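Local structure of SmhB (Serratia marcescens, 6ZZ5) at residues A19-T24 / A172-I177; L88-M93 / Q311-A316; N78-F83 / D326-I331. The protein is the B component of the tripartite alpha-pore forming toxin Smh and, in this soluble form, probably awaits the rearrangement that builds a membrane pore. All blocks are in the same frame, centred on the assembly; numbering follows the deposited sequence.

Contact 1 (A19-T24 / A172-I177); sequences ALHIQT and AIDGAI
Between segments 19-24 and 172-177 the nearest CA atoms are those of H21 and I177, 7.4 Å apart. The segments lie on helices 4-30 and 156-184. Both helices belong to the long helical bundle of the soluble toxin, whose sequence falls in the Bacillus haemolytic enterotoxin (HBL) family. The contact rests on one ring. The CG of H21 is anti to its own N (chi1 -174°), and this carries the imidazole across to helix 156-184. There CG2 of I177 sits over the centre of one ring face. CG2 of I177 lies 3.5 Å from the centroid of the H21 ring and 7° off the normal, a CH-pi contact. The two side chains cross at about a right angle, and CG2 is the branch that meets the ring. D174, one turn earlier on the same helix, meets the ring differently. The backbone O of D174 lies 3.4 Å from CE1 of H21, in an oblique position. I216 and Q270 also touch H21, and M218 and L233 touch I177. The contact is thus joined to strand 216-221 and to helices 230-245 and 252-300. NE2 of H21 is reached by a water in the ring plane, 2.8 Å away. The same water donates a hydrogen bond to OD1 of D174 at 2.6 Å.

Contact 2 (L88-M93 / Q311-A316); sequences LISTVM and QLFLTA
S90 touches F313 where the end of helix 44-92 crosses helix 306-319. The local axes approach to 8.6 Å at a signed crossing angle of -113°. The CA atoms of S90 and F313 are 5.0 Å apart, consistent with the small side chain of S90. This is helix-on-helix packing near one end of the elongated molecule. The tight part is built around the F313 side chain. CG2 of I89 lies over one face of its ring, displaced toward the rim, with 3.9 Å between CG2 of I89 and CD1 of F313. The two side chains run side by side and point the same way. OG of S90 comes to the same ring at its edge, in plane, and lies 3.5 Å from CB of F313. W102 and A105 of helix 99-151 touch I89, so the apolar part continues into the bundle. The other side is looser. L314 starts off pointing away from helix 44-92, but its side chain turns back, and CD2 of L314 comes within 3.8 Å of O of S90. L314 is exposed, and this touch lies at the margin of the contact. The polar link is OG of S90 to O of F313, at 2.8 Å. OG of S90 thus has two carbonyl oxygens within reach, O of F313 across the contact and O of Q86, one turn back on its own helix. The chemistry implies that the polar link between the helices sits directly beside an apolar ring.

Contact 3 (N78-F83 / D326-I331); sequences NIQDYF and DGTKII
Q80 lays its side chain across T328, and its amide nitrogen ends on the threonine hydroxyl. NE2 of Q80 donates to OG1 of T328 at 2.8 Å. The bond is nearly straight, with an N-H...O angle of 172°, and OG1 lies in the plane of the glutamine amide. The chain of Q80 is stretched out, with chi1 and chi2 both near 180°, which carries the amide across to the threonine. The aliphatic part passes close by on the way, with CG of Q80 3.5 Å from OG1 of T328. This antiparallel pair packs helix 321-336 against helix 44-92 of the helical bundle of the soluble toxin. The local axes stand 9.3 Å apart, with 151° between the N-to-C directions. T328 uses its two branches for different neighbours. The methyl CG2 of T328 meets CG2 of I79 at 3.8 Å and faces the buried side. There M12 of helix 4-30 touches both I79 and T328, and M281 and W285 of helix 252-300 touch I79. On the exposed side, CG of K329 lies 3.8 Å from NE2 of Q80. Beyond it, NZ of K329 makes only a long, weak approach to a sulfate ion, probably from the crystallisation liquor. OG1 of T328 is also hydrogen-bonded to O of L325, one turn back on its own helix. The chemistry implies a hydroxyl held by two hydrogen bonds: it accepts from NE2 of Q80 and donates to O of L325, which would restrain its rotation.

In the fold
Contacts 2 and 3 both use helix 44-92. They dock successive helices, 306-319 and 321-336, onto it; their centres are about 18 Å apart and their nearest atoms about 5 Å. Q86, between segments 78-83 and 88-93 in the chain, is hydrogen-bonded through OE1 to OH of Y82 and is touched by F313. The centre of contact 1 lies about 6 Å from that of the chain, contact 3's about 19 Å and contact 2's about 35 Å. Contacts 1 and 3 have centres about 23 Å apart and nearest atoms about 6 Å apart. A 1,2-ethanediol about 4 Å from the F313 side chain and a sulfate about 3 Å from that of K329 probably come from crystallisation.

Contact 1 (A19-T24 / A172-I177)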
ATOM      1  N   ALA A  19       0.288  -0.334   2.753  1.00 16.50           N
ATOM      2  CA  ALA A  19       1.710  -0.176   2.452  1.00 15.88           C
ATOM      3  C   ALA A  19       2.262  -1.481   1.843  1.00 17.94           C
ATOM      4  O   ALA A  19       3.086  -1.399   0.937  1.00 14.73           O
ATOM      5  CB  ALA A  19       2.473   0.281   3.658  1.00 17.36           C
ATOM      6  N   LEU A  20       1.868  -2.625   2.344  1.00 15.52           N
ATOM      7  CA  LEU A  20       2.308  -3.928   1.774  1.00 16.09           C
ATOM      8  C   LEU A  20       1.789  -4.129   0.360  1.00 15.40           C
ATOM      9  O   LEU A  20       2.519  -4.655  -0.503  1.00 14.92           O
ATOM     10  CB  LEU A  20       1.820  -5.049   2.672  1.00 17.10           C
ATOM     11  CG  LEU A  20       2.523  -5.113   4.035  1.00 19.05           C
ATOM     12  CD1 LEU A  20       2.032  -6.290   4.793  1.00 23.20           C
ATOM     13  CD2 LEU A  20       4.029  -5.187   3.890  1.00 23.81           C
ATOM     14  N   HIS A  21       0.601  -3.649   0.094  1.00 13.77           N
ATOM     15  CA  HIS A  21      -0.015  -3.764  -1.253  1.00 16.60           C
ATOM     16  C   HIS A  21       0.766  -2.877  -2.232  1.00 16.38           C
ATOM     17  O   HIS A  21       1.217  -3.356  -3.299  1.00 14.78           O
ATOM     18  CB  HIS A  21      -1.499  -3.377  -1.127  1.00 16.31           C
ATOM     19  CG  HIS A  21      -2.313  -3.571  -2.359  1.00 17.23           C
ATOM     20  ND1 HIS A  21      -3.705  -3.360  -2.387  1.00 19.86           N
ATOM     21  CD2 HIS A  21      -1.948  -4.017  -3.588  1.00 18.57           C
ATOM     22  CE1 HIS A  21      -4.128  -3.615  -3.621  1.00 18.77           C
ATOM     23  NE2 HIS A  21      -3.059  -4.013  -4.376  1.00 18.06           N
ATOM     24  N   ILE A  22       0.930  -1.578  -1.924  1.00 16.21           N
ATOM     25  CA  ILE A  22       1.709  -0.676  -2.816  1.00 15.39           C
ATOM     26  C   ILE A  22       3.166  -1.158  -2.913  1.00 14.49           C
ATOM     27  O   ILE A  22       3.725  -1.127  -4.024  1.00 14.70           O
ATOM     28  CB  ILE A  22       1.560   0.825  -2.452  1.00 17.59           C
ATOM     29  CG1 ILE A  22       2.331   1.688  -3.463  1.00 17.56           C
ATOM     30  CG2 ILE A  22       1.974   1.161  -1.024  1.00 14.65           C
ATOM     31  CD1 ILE A  22       2.007   3.173  -3.377  1.00 19.24           C
ATOM     32  N   GLN A  23       3.764  -1.700  -1.847  1.00 16.05           N
ATOM     33  CA  GLN A  23       5.156  -2.210  -1.947  1.00 14.77           C
ATOM     34  C   GLN A  23       5.242  -3.329  -3.023  1.00 17.61           C
ATOM     35  O   GLN A  23       6.116  -3.274  -3.934  1.00 16.83           O
ATOM     36  CB  GLN A  23       5.614  -2.789  -0.607  1.00 16.76           C
ATOM     37  CG  GLN A  23       6.956  -3.448  -0.692  1.00 19.11           C
ATOM     38  CD  GLN A  23       7.391  -3.921   0.674  1.00 22.30           C
ATOM     39  OE1 GLN A  23       6.758  -4.767   1.254  1.00 22.68           O
ATOM     40  NE2 GLN A  23       8.499  -3.419   1.152  1.00 32.92           N
ATOM     41  N   THR A  24       4.338  -4.291  -2.970  1.00 16.91           N
ATOM     42  CA  THR A  24       4.304  -5.394  -3.970  1.00 16.49           C
ATOM     43  C   THR A  24       4.066  -4.820  -5.370  1.00 18.10           C
ATOM     44  O   THR A  24       4.722  -5.262  -6.316  1.00 18.59           O
ATOM     45  CB  THR A  24       3.222  -6.415  -3.628  1.00 19.17           C
ATOM     46  OG1 THR A  24       3.506  -6.864  -2.301  1.00 22.62           O
ATOM     47  CG2 THR A  24       3.228  -7.598  -4.563  1.00 21.31           C
ATOM     48  N   ALA A 172     -11.639  -4.785  -8.983  1.00 19.48           N
ATOM     49  CA  ALA A 172     -11.936  -6.059  -8.314  1.00 19.56           C
ATOM     50  C   ALA A 172     -10.623  -6.654  -7.774  1.00 17.99           C
ATOM     51  O   ALA A 172     -10.568  -7.166  -6.676  1.00 18.27           O
ATOM     52  CB  ALA A 172     -12.640  -6.964  -9.295  1.00 24.48           C
ATOM     53  N   ILE A 173      -9.577  -6.659  -8.558  1.00 17.12           N
ATOM     54  CA  ILE A 173      -8.285  -7.278  -8.150  1.00 16.49           C
ATOM     55  C   ILE A 173      -7.753  -6.487  -6.963  1.00 18.57           C
ATOM     56  O   ILE A 173      -7.397  -7.115  -5.937  1.00 17.96           O
ATOM     57  CB  ILE A 173      -7.267  -7.309  -9.301  1.00 15.66           C
ATOM     58  CG1 ILE A 173      -7.793  -8.198 -10.431  1.00 17.08           C
ATOM     59  CG2 ILE A 173      -5.908  -7.797  -8.773  1.00 17.21           C
ATOM     60  CD1 ILE A 173      -6.932  -8.144 -11.694  1.00 21.49           C
ATOM     61  N   ASP A 174      -7.717  -5.158  -7.113  1.00 15.49           N
ATOM     62  CA  ASP A 174      -7.226  -4.241  -6.041  1.00 18.26           C
ATOM     63  C   ASP A 174      -8.009  -4.537  -4.734  1.00 18.55           C
ATOM     64  O   ASP A 174      -7.381  -4.699  -3.680  1.00 17.02           O
ATOM     65  CB  ASP A 174      -7.372  -2.793  -6.448  1.00 20.45           C
ATOM     66  CG  ASP A 174      -6.418  -2.248  -7.504  1.00 27.39           C
ATOM     67  OD1 ASP A 174      -5.480  -2.977  -7.938  1.00 29.41           O
ATOM     68  OD2 ASP A 174      -6.681  -1.088  -7.940  1.00 25.39           O
ATOM     69  N   GLY A 175      -9.338  -4.585  -4.798  1.00 18.12           N
ATOM     70  CA  GLY A 175     -10.252  -4.953  -3.695  1.00 19.81           C
ATOM     71  C   GLY A 175      -9.975  -6.300  -3.072  1.00 23.61           C
ATOM     72  O   GLY A 175      -9.952  -6.388  -1.823  1.00 22.54           O
ATOM     73  N   ALA A 176      -9.790  -7.346  -3.889  1.00 19.08           N
ATOM     74  CA  ALA A 176      -9.531  -8.702  -3.411  1.00 20.68           C
ATOM     75  C   ALA A 176      -8.217  -8.675  -2.637  1.00 21.34           C
ATOM     76  O   ALA A 176      -8.156  -9.203  -1.492  1.00 18.90           O
ATOM     77  CB  ALA A 176      -9.510  -9.675  -4.555  1.00 19.94           C
ATOM     78  N   ILE A 177      -7.183  -8.101  -3.217  1.00 19.64           N
ATOM     79  CA  ILE A 177      -5.852  -8.058  -2.558  1.00 19.03           C
ATOM     80  C   ILE A 177      -5.941  -7.259  -1.256  1.00 20.63           C
ATOM     81  O   ILE A 177      -5.406  -7.753  -0.237  1.00 21.20           O
ATOM     82  CB  ILE A 177      -4.801  -7.498  -3.516  1.00 18.00           C
ATOM     83  CG1 ILE A 177      -4.603  -8.487  -4.675  1.00 18.68           C
ATOM     84  CG2 ILE A 177      -3.512  -7.163  -2.754  1.00 16.07           C
ATOM     85  CD1 ILE A 177      -3.616  -8.034  -5.694  1.00 18.94           C
TER
HETATM   86  O   HOH W   1      -3.467  -4.446  -7.113  1.00 23.14           O

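Contact 2 (L88-M93 / Q311-A316)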
ATOM      1  N   LEU A  88       3.919   4.036  30.695  1.00 17.60           N
ATOM      2  CA  LEU A  88       4.876   4.462  31.742  1.00 22.47           C
ATOM      3  C   LEU A  88       4.194   5.500  32.659  1.00 21.50           C
ATOM      4  O   LEU A  88       4.187   5.296  33.862  1.00 19.85           O
ATOM      5  CB  LEU A  88       6.124   5.030  31.072  1.00 21.42           C
ATOM      6  CG  LEU A  88       7.185   5.615  32.005  1.00 28.36           C
ATOM      7  CD1 LEU A  88       7.766   4.541  32.894  1.00 30.04           C
ATOM      8  CD2 LEU A  88       8.290   6.240  31.175  1.00 30.13           C
ATOM      9  N   ILE A  89       3.578   6.528  32.089  1.00 19.33           N
ATOM     10  CA  ILE A  89       2.780   7.557  32.845  1.00 22.01           C
ATOM     11  C   ILE A  89       1.729   6.850  33.692  1.00 21.14           C
ATOM     12  O   ILE A  89       1.652   7.120  34.909  1.00 18.48           O
ATOM     13  CB  ILE A  89       2.115   8.561  31.875  1.00 26.23           C
ATOM     14  CG1 ILE A  89       3.149   9.422  31.157  1.00 31.50           C
ATOM     15  CG2 ILE A  89       1.057   9.411  32.522  1.00 24.19           C
ATOM     16  CD1 ILE A  89       4.205   9.955  32.004  1.00 30.07           C
ATOM     17  N   SER A  90       1.013   5.908  33.085  1.00 19.47           N
ATOM     18  CA  SER A  90      -0.104   5.207  33.711  1.00 19.78           C
ATOM     19  C   SER A  90       0.361   4.348  34.872  1.00 20.29           C
ATOM     20  O   SER A  90      -0.464   4.103  35.709  1.00 20.38           O
ATOM     21  CB  SER A  90      -0.855   4.370  32.716  1.00 22.93           C
ATOM     22  OG  SER A  90      -1.446   5.183  31.698  1.00 22.65           O
ATOM     23  N   THR A  91       1.587   3.816  34.869  1.00 19.80           N
ATOM     24  CA  THR A  91       2.063   2.857  35.883  1.00 20.28           C
ATOM     25  C   THR A  91       2.903   3.603  36.925  1.00 20.45           C
ATOM     26  O   THR A  91       2.860   3.185  38.095  1.00 24.60           O
ATOM     27  CB  THR A  91       2.811   1.660  35.247  1.00 20.93           C
ATOM     28  OG1 THR A  91       3.878   2.144  34.414  1.00 20.58           O
ATOM     29  CG2 THR A  91       1.875   0.814  34.398  1.00 20.52           C
ATOM     30  N   VAL A  92       3.532   4.721  36.597  1.00 22.05           N
ATOM     31  CA  VAL A  92       4.400   5.384  37.606  1.00 21.10           C
ATOM     32  C   VAL A  92       3.720   6.567  38.284  1.00 20.57           C
ATOM     33  O   VAL A  92       4.140   6.855  39.428  1.00 20.37           O
ATOM     34  CB  VAL A  92       5.805   5.753  37.104  1.00 27.84           C
ATOM     35  CG1 VAL A  92       6.469   4.619  36.354  1.00 24.46           C
ATOM     36  CG2 VAL A  92       5.833   7.017  36.319  1.00 34.64           C
ATOM     37  N   MET A  93       2.772   7.265  37.641  1.00 20.25           N
ATOM     38  CA  MET A  93       2.326   8.588  38.162  1.00 17.74           C
ATOM     39  C   MET A  93       1.102   8.548  39.073  1.00 19.68           C
ATOM     40  O   MET A  93       1.043   9.317  40.034  1.00 21.16           O
ATOM     41  CB  MET A  93       2.101   9.590  37.034  1.00 17.77           C
ATOM     42  CG  MET A  93       3.424   9.910  36.420  1.00 17.15           C
ATOM     43  SD  MET A  93       3.243  11.244  35.208  1.00 19.08           S
ATOM     44  CE  MET A  93       3.100  12.548  36.419  1.00 17.96           C
ATOM     45  N   GLN A 311      -7.724   8.578  36.987  1.00 25.13           N
ATOM     46  CA  GLN A 311      -8.840   7.773  36.421  1.00 26.31           C
ATOM     47  C   GLN A 311      -8.546   7.532  34.937  1.00 23.22           C
ATOM     48  O   GLN A 311      -8.633   6.369  34.465  1.00 21.95           O
ATOM     49  CB  GLN A 311     -10.205   8.463  36.609  1.00 27.33           C
ATOM     50  CG  GLN A 311     -11.450   7.637  36.236  1.00 51.54           C
ATOM     51  CD  GLN A 311     -11.752   7.387  34.758  1.00 83.38           C
ATOM     52  OE1 GLN A 311     -11.516   8.249  33.883  1.00 48.54           O
ATOM     53  NE2 GLN A 311     -12.267   6.184  34.450  1.00 47.24           N
ATOM     54  N   LEU A 312      -8.221   8.593  34.197  1.00 22.73           N
ATOM     55  CA  LEU A 312      -8.129   8.524  32.732  1.00 23.24           C
ATOM     56  C   LEU A 312      -6.962   7.626  32.325  1.00 20.28           C
ATOM     57  O   LEU A 312      -7.144   6.755  31.447  1.00 20.08           O
ATOM     58  CB  LEU A 312      -7.947   9.929  32.191  1.00 22.63           C
ATOM     59  CG  LEU A 312      -7.830   9.985  30.668  1.00 31.65           C
ATOM     60  CD1 LEU A 312      -9.138   9.597  30.033  1.00 29.00           C
ATOM     61  CD2 LEU A 312      -7.441  11.378  30.248  1.00 36.15           C
ATOM     62  N   PHE A 313      -5.818   7.796  32.954  1.00 22.61           N
ATOM     63  CA  PHE A 313      -4.586   7.057  32.587  1.00 20.59           C
ATOM     64  C   PHE A 313      -4.629   5.631  33.148  1.00 20.77           C
ATOM     65  O   PHE A 313      -4.123   4.743  32.458  1.00 22.74           O
ATOM     66  CB  PHE A 313      -3.345   7.857  32.977  1.00 18.66           C
ATOM     67  CG  PHE A 313      -3.038   8.920  31.958  1.00 21.84           C
ATOM     68  CD1 PHE A 313      -2.321   8.618  30.827  1.00 22.18           C
ATOM     69  CD2 PHE A 313      -3.515  10.214  32.089  1.00 19.29           C
ATOM     70  CE1 PHE A 313      -2.028   9.603  29.890  1.00 27.15           C
ATOM     71  CE2 PHE A 313      -3.266  11.180  31.134  1.00 22.78           C
ATOM     72  CZ  PHE A 313      -2.517  10.884  30.026  1.00 21.74           C
ATOM     73  N   LEU A 314      -5.183   5.380  34.327  1.00 19.16           N
ATOM     74  CA  LEU A 314      -5.329   3.964  34.757  1.00 20.41           C
ATOM     75  C   LEU A 314      -6.263   3.256  33.784  1.00 18.97           C
ATOM     76  O   LEU A 314      -5.856   2.252  33.276  1.00 17.98           O
ATOM     77  CB  LEU A 314      -5.825   3.866  36.188  1.00 20.67           C
ATOM     78  CG  LEU A 314      -4.848   4.316  37.281  1.00 24.25           C
ATOM     79  CD1 LEU A 314      -5.552   4.505  38.612  1.00 26.80           C
ATOM     80  CD2 LEU A 314      -3.723   3.315  37.453  1.00 23.82           C
ATOM     81  N   THR A 315      -7.460   3.799  33.491  1.00 20.32           N
ATOM     82  CA  THR A 315      -8.418   3.187  32.537  1.00 20.09           C
ATOM     83  C   THR A 315      -7.767   2.998  31.154  1.00 19.03           C
ATOM     84  O   THR A 315      -7.936   1.874  30.544  1.00 19.01           O
ATOM     85  CB  THR A 315      -9.732   3.989  32.536  1.00 21.22           C
ATOM     86  OG1 THR A 315     -10.121   3.955  33.915  1.00 22.17           O
ATOM     87  CG2 THR A 315     -10.803   3.412  31.639  1.00 23.49           C
ATOM     88  N   ALA A 316      -7.148   4.029  30.588  1.00 18.92           N
ATOM     89  CA  ALA A 316      -6.488   3.900  29.283  1.00 22.24           C
ATOM     90  C   ALA A 316      -5.578   2.652  29.272  1.00 22.36           C
ATOM     91  O   ALA A 316      -5.716   1.797  28.359  1.00 21.11           O
ATOM     92  CB  ALA A 316      -5.680   5.125  28.951  1.00 29.59           C
TER

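Contact 3 (N78-F83 / D326-I331)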
ATOM      1  N   ASN A  78       6.730   4.566  16.092  1.00 18.95           N
ATOM      2  CA  ASN A  78       6.359   5.805  16.846  1.00 20.39           C
ATOM      3  C   ASN A  78       5.093   5.537  17.652  1.00 20.09           C
ATOM      4  O   ASN A  78       5.022   5.995  18.773  1.00 18.55           O
ATOM      5  CB  ASN A  78       6.143   7.001  15.910  1.00 16.62           C
ATOM      6  CG  ASN A  78       7.415   7.457  15.252  1.00 19.41           C
ATOM      7  OD1 ASN A  78       8.492   7.089  15.707  1.00 17.98           O
ATOM      8  ND2 ASN A  78       7.310   8.283  14.221  1.00 19.32           N
ATOM      9  N   ILE A  79       4.107   4.838  17.077  1.00 18.79           N
ATOM     10  CA  ILE A  79       2.887   4.465  17.815  1.00 17.58           C
ATOM     11  C   ILE A  79       3.332   3.625  19.011  1.00 18.82           C
ATOM     12  O   ILE A  79       2.851   3.840  20.104  1.00 18.34           O
ATOM     13  CB  ILE A  79       1.896   3.726  16.900  1.00 17.71           C
ATOM     14  CG1 ILE A  79       1.422   4.681  15.780  1.00 19.79           C
ATOM     15  CG2 ILE A  79       0.756   3.171  17.723  1.00 18.89           C
ATOM     16  CD1 ILE A  79       0.463   4.073  14.827  1.00 22.49           C
ATOM     17  N   GLN A  80       4.174   2.620  18.783  1.00 16.43           N
ATOM     18  CA  GLN A  80       4.619   1.733  19.861  1.00 16.71           C
ATOM     19  C   GLN A  80       5.239   2.612  20.955  1.00 17.25           C
ATOM     20  O   GLN A  80       4.893   2.411  22.139  1.00 19.63           O
ATOM     21  CB  GLN A  80       5.612   0.706  19.356  1.00 18.23           C
ATOM     22  CG  GLN A  80       5.993  -0.331  20.389  1.00 19.53           C
ATOM     23  CD  GLN A  80       6.843  -1.407  19.781  1.00 21.64           C
ATOM     24  OE1 GLN A  80       8.024  -1.353  19.942  1.00 24.32           O
ATOM     25  NE2 GLN A  80       6.262  -2.335  19.031  1.00 20.51           N
ATOM     26  N   ASP A  81       6.141   3.506  20.586  1.00 16.96           N
ATOM     27  CA  ASP A  81       6.913   4.279  21.596  0.50 20.12           C
ATOM     28  C   ASP A  81       5.949   5.237  22.300  1.00 19.04           C
ATOM     29  O   ASP A  81       6.098   5.401  23.527  1.00 22.03           O
ATOM     30  CB  ASP A  81       8.104   5.029  21.028  0.50 20.22           C
ATOM     31  CG  ASP A  81       8.769   5.887  22.104  0.50 21.00           C
ATOM     32  OD1 ASP A  81       9.049   5.373  23.250  0.50 22.53           O
ATOM     33  OD2 ASP A  81       8.842   7.077  21.846  0.50 16.59           O
ATOM     34  N   TYR A  82       4.986   5.807  21.588  1.00 17.11           N
ATOM     35  CA  TYR A  82       3.972   6.700  22.210  1.00 15.23           C
ATOM     36  C   TYR A  82       3.214   5.927  23.304  1.00 18.93           C
ATOM     37  O   TYR A  82       3.137   6.379  24.432  1.00 16.50           O
ATOM     38  CB  TYR A  82       2.986   7.361  21.230  1.00 20.44           C
ATOM     39  CG  TYR A  82       1.941   8.033  22.070  1.00 18.21           C
ATOM     40  CD1 TYR A  82       2.197   9.256  22.667  1.00 21.99           C
ATOM     41  CD2 TYR A  82       0.810   7.343  22.455  1.00 20.20           C
ATOM     42  CE1 TYR A  82       1.302   9.818  23.561  1.00 21.04           C
ATOM     43  CE2 TYR A  82      -0.084   7.877  23.375  1.00 21.36           C
ATOM     44  CZ  TYR A  82       0.185   9.106  23.961  1.00 22.10           C
ATOM     45  OH  TYR A  82      -0.670   9.621  24.896  1.00 20.63           O
ATOM     46  N   PHE A  83       2.682   4.746  22.992  1.00 16.14           N
ATOM     47  CA  PHE A  83       1.818   3.991  23.900  1.00 17.75           C
ATOM     48  C   PHE A  83       2.665   3.387  25.023  1.00 16.34           C
ATOM     49  O   PHE A  83       2.132   3.266  26.141  1.00 16.07           O
ATOM     50  CB  PHE A  83       0.898   3.030  23.133  1.00 20.25           C
ATOM     51  CG  PHE A  83      -0.280   3.757  22.550  1.00 16.59           C
ATOM     52  CD1 PHE A  83      -1.225   4.358  23.368  1.00 19.58           C
ATOM     53  CD2 PHE A  83      -0.390   3.966  21.174  1.00 19.58           C
ATOM     54  CE1 PHE A  83      -2.295   5.067  22.825  1.00 21.09           C
ATOM     55  CE2 PHE A  83      -1.451   4.693  20.651  1.00 18.34           C
ATOM     56  CZ  PHE A  83      -2.398   5.242  21.469  1.00 20.87           C
ATOM     57  N   ASP A 326       0.236  -4.771  21.002  1.00 18.89           N
ATOM     58  CA  ASP A 326       0.270  -6.096  20.314  1.00 20.71           C
ATOM     59  C   ASP A 326       0.314  -5.868  18.787  1.00 18.23           C
ATOM     60  O   ASP A 326       1.122  -6.533  18.105  1.00 19.43           O
ATOM     61  CB  ASP A 326      -0.948  -6.939  20.690  1.00 22.37           C
ATOM     62  CG  ASP A 326      -0.937  -7.496  22.097  1.00 27.89           C
ATOM     63  OD1 ASP A 326       0.094  -7.360  22.778  1.00 23.82           O
ATOM     64  OD2 ASP A 326      -1.932  -8.151  22.476  1.00 29.43           O
ATOM     65  N   GLY A 327      -0.545  -5.000  18.276  1.00 18.17           N
ATOM     66  CA  GLY A 327      -0.623  -4.674  16.832  1.00 21.47           C
ATOM     67  C   GLY A 327       0.698  -4.161  16.324  1.00 23.85           C
ATOM     68  O   GLY A 327       1.154  -4.613  15.267  1.00 17.24           O
ATOM     69  N   THR A 328       1.318  -3.201  17.027  1.00 19.17           N
ATOM     70  CA  THR A 328       2.606  -2.636  16.562  1.00 18.07           C
ATOM     71  C   THR A 328       3.617  -3.773  16.405  1.00 17.51           C
ATOM     72  O   THR A 328       4.408  -3.712  15.449  1.00 21.85           O
ATOM     73  CB  THR A 328       3.184  -1.552  17.494  1.00 18.52           C
ATOM     74  OG1 THR A 328       3.487  -2.094  18.794  1.00 18.12           O
ATOM     75  CG2 THR A 328       2.222  -0.371  17.596  1.00 15.67           C
ATOM     76  N   LYS A 329       3.642  -4.724  17.320  1.00 18.64           N
ATOM     77  CA  LYS A 329       4.663  -5.809  17.341  1.00 17.68           C
ATOM     78  C   LYS A 329       4.381  -6.763  16.158  1.00 19.16           C
ATOM     79  O   LYS A 329       5.334  -7.148  15.434  1.00 21.00           O
ATOM     80  CB  LYS A 329       4.635  -6.609  18.652  1.00 22.73           C
ATOM     81  CG  LYS A 329       5.057  -5.834  19.914  1.00 31.01           C
ATOM     82  CD  LYS A 329       4.911  -6.665  21.207  1.00 35.74           C
ATOM     83  CE  LYS A 329       4.722  -5.859  22.485  1.00 37.52           C
ATOM     84  NZ  LYS A 329       5.912  -5.024  22.711  1.00 46.09           N
ATOM     85  N   ILE A 330       3.131  -7.112  15.968  1.00 18.71           N
ATOM     86  CA  ILE A 330       2.714  -8.077  14.894  1.00 18.73           C
ATOM     87  C   ILE A 330       2.959  -7.402  13.547  1.00 18.14           C
ATOM     88  O   ILE A 330       3.556  -8.039  12.667  1.00 20.80           O
ATOM     89  CB  ILE A 330       1.276  -8.546  15.067  1.00 20.50           C
ATOM     90  CG1 ILE A 330       1.062  -9.204  16.437  1.00 23.48           C
ATOM     91  CG2 ILE A 330       0.903  -9.508  13.932  1.00 21.86           C
ATOM     92  CD1 ILE A 330      -0.400  -9.340  16.810  1.00 24.67           C
ATOM     93  N   ILE A 331       2.580  -6.150  13.431  1.00 20.10           N
ATOM     94  CA  ILE A 331       2.733  -5.400  12.163  1.00 22.48           C
ATOM     95  C   ILE A 331       4.204  -5.311  11.813  1.00 22.03           C
ATOM     96  O   ILE A 331       4.573  -5.635  10.647  1.00 18.71           O
ATOM     97  CB  ILE A 331       2.019  -4.043  12.202  1.00 18.08           C
ATOM     98  CG1 ILE A 331       0.518  -4.284  12.221  1.00 16.55           C
ATOM     99  CG2 ILE A 331       2.422  -3.173  11.044  1.00 17.57           C
ATOM    100  CD1 ILE A 331      -0.264  -3.059  12.499  1.00 18.30           C
TER